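Local coordinates for protein Poly(beta-D-mannuronate) C5 epimerase (Pseudomonas syringae pv. tomato, PDB 4NK6) that converts beta-D-mannuronate residues of alginate to alpha-L-guluronate in the periplasm and helps protect the growing polymer from degradation on its way to the outer membrane, at residues R363-R368 with G386-Y391; N380-N385 with G420-N425. All blocks are in the same frame, centred on the assembly; numbering follows the deposited sequence.

Contact 1: R363-R368 with G386-Y391; sequences RRHGIR and GLMGVY
Two successive coils of the right-handed parallel beta-helix meet at R363-R368 and G386-Y391, where H365 is held between L387 and Y391 beside the turn into a strand. Y391 CD2 lies over one face of the imidazole, toward the rim, 3.4 Å from H365 NE2; L387 CD1 lies over the opposite face as a CH-pi contact, 4.1 Å from the H365 ring centroid. The two rings are oblique, their planes 34° apart. H365 ND1 accepts the backbone N-H of M388 (M388 N to H365 ND1 3.2 Å), the donor standing 28° out of the ring plane, so a side-chain nitrogen takes a place among the backbone bonds between the coils. L387 CG is anti to its own carbonyl carbon (chi1 -63°), and beyond it CD1 lies over the centre of the R364 guanidinium, 3.6 Å from R364 CZ. Farther along the strands R368 runs alongside Y391, with R368 CD 3.5 Å from Y391 CD2. Backbone hydrogen bonds tie the two coils from the turn into the strands: L387 N to R364 O, G366 N to M388 O (2.9 Å), I367 N to G389 O and Y391 N to I367 O (2.8 Å). I367 and V390 face the opposite side of the sheet from R368 and Y391. The guanidinium of R368 is salt-bridged to D342 and also hydrogen-bonded to H393, whose ring stacks on Y391. Strand 367-370 has strand 344-347 on its other side; strand 430-432 lies beside strand 388-393 on the side away from 367-370, and its S431 touches M388 and Y391.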
# COMPACT_ATOMS: atom_id res chain seq x y z
N ARG A 363 14.52 18.12 0.65
CA ARG A 363 15.81 18.52 0.08
C ARG A 363 15.67 19.22 -1.26
O ARG A 363 16.49 20.07 -1.61
CB ARG A 363 16.78 17.33 -0.03
CG ARG A 363 17.30 16.83 1.31
CD ARG A 363 18.25 15.65 1.17
NE ARG A 363 18.54 15.06 2.47
CZ ARG A 363 19.44 14.10 2.68
NH1 ARG A 363 20.15 13.62 1.66
NH2 ARG A 363 19.63 13.62 3.90
N ARG A 364 14.64 18.87 -2.01
CA ARG A 364 14.41 19.50 -3.31
C ARG A 364 13.21 20.45 -3.25
O ARG A 364 13.22 21.37 -2.43
CB ARG A 364 14.32 18.45 -4.43
CG ARG A 364 15.67 17.73 -4.63
CD ARG A 364 15.72 16.83 -5.87
NE ARG A 364 15.51 17.57 -7.12
CZ ARG A 364 16.47 18.21 -7.78
NH1 ARG A 364 16.18 18.86 -8.90
NH2 ARG A 364 17.72 18.21 -7.33
N HIS A 365 12.19 20.26 -4.08
CA HIS A 365 11.06 21.19 -4.09
C HIS A 365 9.98 20.82 -3.08
O HIS A 365 9.75 19.65 -2.81
CB HIS A 365 10.42 21.27 -5.48
CG HIS A 365 11.39 21.52 -6.59
ND1 HIS A 365 11.91 22.77 -6.86
CD2 HIS A 365 11.96 20.67 -7.48
CE1 HIS A 365 12.75 22.68 -7.88
NE2 HIS A 365 12.80 21.42 -8.28
N GLY A 366 9.29 21.82 -2.53
CA GLY A 366 8.16 21.56 -1.65
C GLY A 366 7.05 20.81 -2.38
O GLY A 366 6.72 19.67 -2.05
N ILE A 367 6.46 21.46 -3.38
CA ILE A 367 5.44 20.84 -4.22
C ILE A 367 5.84 20.96 -5.69
O ILE A 367 6.01 22.06 -6.22
CB ILE A 367 4.07 21.53 -4.02
CG1 ILE A 367 3.59 21.37 -2.57
CG2 ILE A 367 3.02 20.96 -4.99
CD1 ILE A 367 2.37 22.25 -2.20
N ARG A 368 6.02 19.82 -6.35
CA ARG A 368 6.36 19.84 -7.77
C ARG A 368 5.22 19.28 -8.62
O ARG A 368 4.64 18.24 -8.29
CB ARG A 368 7.67 19.08 -8.04
CG ARG A 368 8.04 19.05 -9.53
CD ARG A 368 9.53 18.76 -9.75
NE ARG A 368 9.92 17.40 -9.39
CZ ARG A 368 10.02 16.40 -10.26
NH1 ARG A 368 10.42 15.20 -9.84
NH2 ARG A 368 9.74 16.59 -11.55
N GLY A 386 14.74 22.80 0.07
CA GLY A 386 16.05 23.08 -0.50
C GLY A 386 15.98 23.85 -1.80
O GLY A 386 16.85 24.66 -2.10
N LEU A 387 14.94 23.62 -2.59
CA LEU A 387 14.84 24.31 -3.87
C LEU A 387 13.64 25.27 -3.90
O LEU A 387 13.61 26.23 -3.13
CB LEU A 387 14.84 23.31 -5.05
CG LEU A 387 16.14 22.51 -5.15
CD1 LEU A 387 16.03 21.37 -6.17
CD2 LEU A 387 17.37 23.41 -5.47
N MET A 388 12.66 25.03 -4.77
CA MET A 388 11.50 25.92 -4.84
C MET A 388 10.44 25.50 -3.84
O MET A 388 10.35 24.33 -3.46
CB MET A 388 10.89 25.93 -6.25
CG MET A 388 11.79 26.47 -7.33
SD MET A 388 12.15 28.23 -7.15
CE MET A 388 13.21 28.47 -8.58
N GLY A 389 9.62 26.46 -3.40
CA GLY A 389 8.45 26.12 -2.61
C GLY A 389 7.47 25.36 -3.50
O GLY A 389 7.02 24.28 -3.15
N VAL A 390 7.14 25.95 -4.64
CA VAL A 390 6.28 25.31 -5.63
C VAL A 390 6.95 25.38 -7.02
O VAL A 390 7.43 26.44 -7.43
CB VAL A 390 4.88 25.97 -5.68
CG1 VAL A 390 4.07 25.47 -6.88
CG2 VAL A 390 4.13 25.72 -4.37
N TYR A 391 7.01 24.25 -7.72
CA TYR A 391 7.65 24.20 -9.04
C TYR A 391 6.74 23.51 -10.05
O TYR A 391 6.38 22.35 -9.88
CB TYR A 391 8.99 23.46 -8.95
CG TYR A 391 9.72 23.26 -10.28
CD1 TYR A 391 9.76 24.26 -11.24
CD2 TYR A 391 10.38 22.07 -10.55
CE1 TYR A 391 10.42 24.07 -12.45
CE2 TYR A 391 11.05 21.87 -11.75
CZ TYR A 391 11.07 22.87 -12.69
OH TYR A 391 11.74 22.67 -13.87

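Contact 2: N380-N385 with G420-N425; sequences NVAMAN and GELSSN
N425 of G420-N425 reaches across to N385 and A382 of N380-N385, its amide lying flat beside that of N385. The path starts at N425 CB, 3.9 Å from N385 O. CG, anti to the residue's own carbonyl carbon (chi1 -61°), stands 3.7 Å from A382 O. The amide then divides its work. N425 OD1 takes two hydrogen bonds, from the backbone N and from the side-chain ND2 of N385, with N385 ND2 to N425 OD1 at 3.0 Å. N425 ND2 donates to A382 O, also at 3.0 Å, arriving from above the carbonyl plane; S423 N reaches the same oxygen from the opposite face, so A382 O is gripped twice. The two amide planes are 6° apart and the side chains point the same way. Stacked asparagines at equivalent turns of successive coils make an asparagine ladder, known from other right-handed beta-helices such as pectate lyases, and it runs on: N385 ND2 bonds V359 O and N385 OD1 bonds N362 N in the coil before. Before the turn, strands 381-383 and 421-423 run parallel, bonded from E421 N to N380 O and from A382 N to E421 O (2.8 Å). On one side of this sheet A382 CB meets L422 CD2 at 3.8 Å. On the other, M383 bends at chi3 (66°) around the S423 hydroxyl, M383 CG lying 3.3 Å from S423 OG, and that hydroxyl donates to the anti lone pair of E421 OE1 at 2.8 Å. Strand 358-360 borders 381-383, and strand 444-445 borders 421-423.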
# COMPACT_ATOMS: atom_id res chain seq x y z
N ASN A 380 -1.73 25.83 1.30
CA ASN A 380 -0.51 25.08 1.57
C ASN A 380 0.61 25.94 2.12
O ASN A 380 0.76 27.11 1.75
CB ASN A 380 -0.02 24.33 0.32
CG ASN A 380 -1.00 23.29 -0.14
OD1 ASN A 380 -1.11 22.21 0.45
ND2 ASN A 380 -1.73 23.60 -1.21
N VAL A 381 1.39 25.36 3.01
CA VAL A 381 2.58 26.02 3.52
C VAL A 381 3.79 25.25 3.03
O VAL A 381 3.94 24.06 3.32
CB VAL A 381 2.57 26.04 5.05
CG1 VAL A 381 3.90 26.55 5.56
CG2 VAL A 381 1.40 26.89 5.58
N ALA A 382 4.66 25.92 2.27
CA ALA A 382 5.90 25.32 1.79
C ALA A 382 7.05 26.16 2.29
O ALA A 382 7.27 27.28 1.82
CB ALA A 382 5.91 25.23 0.26
N MET A 383 7.80 25.62 3.24
CA MET A 383 8.84 26.40 3.89
C MET A 383 10.14 25.63 4.01
O MET A 383 10.14 24.43 4.30
CB MET A 383 8.38 26.80 5.30
CG MET A 383 7.49 28.03 5.35
SD MET A 383 7.47 28.72 7.02
CE MET A 383 9.17 29.26 7.20
N ALA A 384 11.23 26.34 3.79
CA ALA A 384 12.56 25.83 4.08
C ALA A 384 12.94 24.61 3.24
O ALA A 384 13.81 23.84 3.62
CB ALA A 384 12.70 25.51 5.58
N ASN A 385 12.28 24.44 2.10
CA ASN A 385 12.67 23.39 1.18
C ASN A 385 13.95 23.79 0.49
O ASN A 385 14.23 24.98 0.34
CB ASN A 385 11.56 23.09 0.18
CG ASN A 385 10.30 22.57 0.86
OD1 ASN A 385 10.24 21.42 1.27
ND2 ASN A 385 9.31 23.44 1.01
N GLY A 420 -2.30 30.34 1.99
CA GLY A 420 -1.12 29.63 2.43
C GLY A 420 0.13 30.49 2.39
O GLY A 420 0.06 31.71 2.30
N GLU A 421 1.28 29.83 2.45
CA GLU A 421 2.54 30.56 2.55
C GLU A 421 3.70 29.83 1.88
O GLU A 421 3.83 28.61 1.99
CB GLU A 421 2.86 30.84 4.03
CG GLU A 421 4.24 31.41 4.26
CD GLU A 421 4.41 32.01 5.64
OE1 GLU A 421 5.58 32.23 6.04
OE2 GLU A 421 3.40 32.28 6.33
N LEU A 422 4.53 30.59 1.18
CA LEU A 422 5.77 30.08 0.60
C LEU A 422 6.88 30.93 1.14
O LEU A 422 6.92 32.12 0.85
CB LEU A 422 5.74 30.26 -0.93
CG LEU A 422 4.48 29.76 -1.63
CD1 LEU A 422 4.52 30.05 -3.13
CD2 LEU A 422 4.29 28.26 -1.37
N SER A 423 7.78 30.36 1.94
CA SER A 423 8.85 31.18 2.50
C SER A 423 10.09 30.40 2.90
O SER A 423 10.02 29.20 3.16
CB SER A 423 8.34 32.03 3.67
OG SER A 423 7.84 31.21 4.70
N SER A 424 11.24 31.08 2.90
CA SER A 424 12.53 30.49 3.29
C SER A 424 12.98 29.33 2.42
O SER A 424 13.84 28.55 2.83
CB SER A 424 12.51 30.05 4.76
OG SER A 424 12.13 31.10 5.61
N ASN A 425 12.43 29.21 1.21
CA ASN A 425 12.86 28.13 0.31
C ASN A 425 14.17 28.48 -0.37
O ASN A 425 14.44 29.65 -0.66
CB ASN A 425 11.76 27.79 -0.71
CG ASN A 425 10.49 27.31 -0.04
OD1 ASN A 425 10.42 26.19 0.46
ND2 ASN A 425 9.46 28.17 -0.02

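In the fold
Contacts 1 and 2 lie about 9 Å apart, centre to centre, toward the C-terminal end of the beta-helix. Their segments alternate along the chain as 363-368, 380-385, 386-391 and 420-425, and 385 leads directly into 386, so the chain passes from one strand stack to the next through the turn where the contacts touch. There the backbone of 363-368 and 386-391 packs against the ladder asparagines: G366 CA on N385 CG, and L387 O on N425 CB. Contact 1 joins strands 367-370 and 388-393, contact 2 strands 381-383 and 421-423. Together they stack neighbouring coils, away from H274, the probable proton acceptor, in a fold common among proteins that bind long polysaccharides.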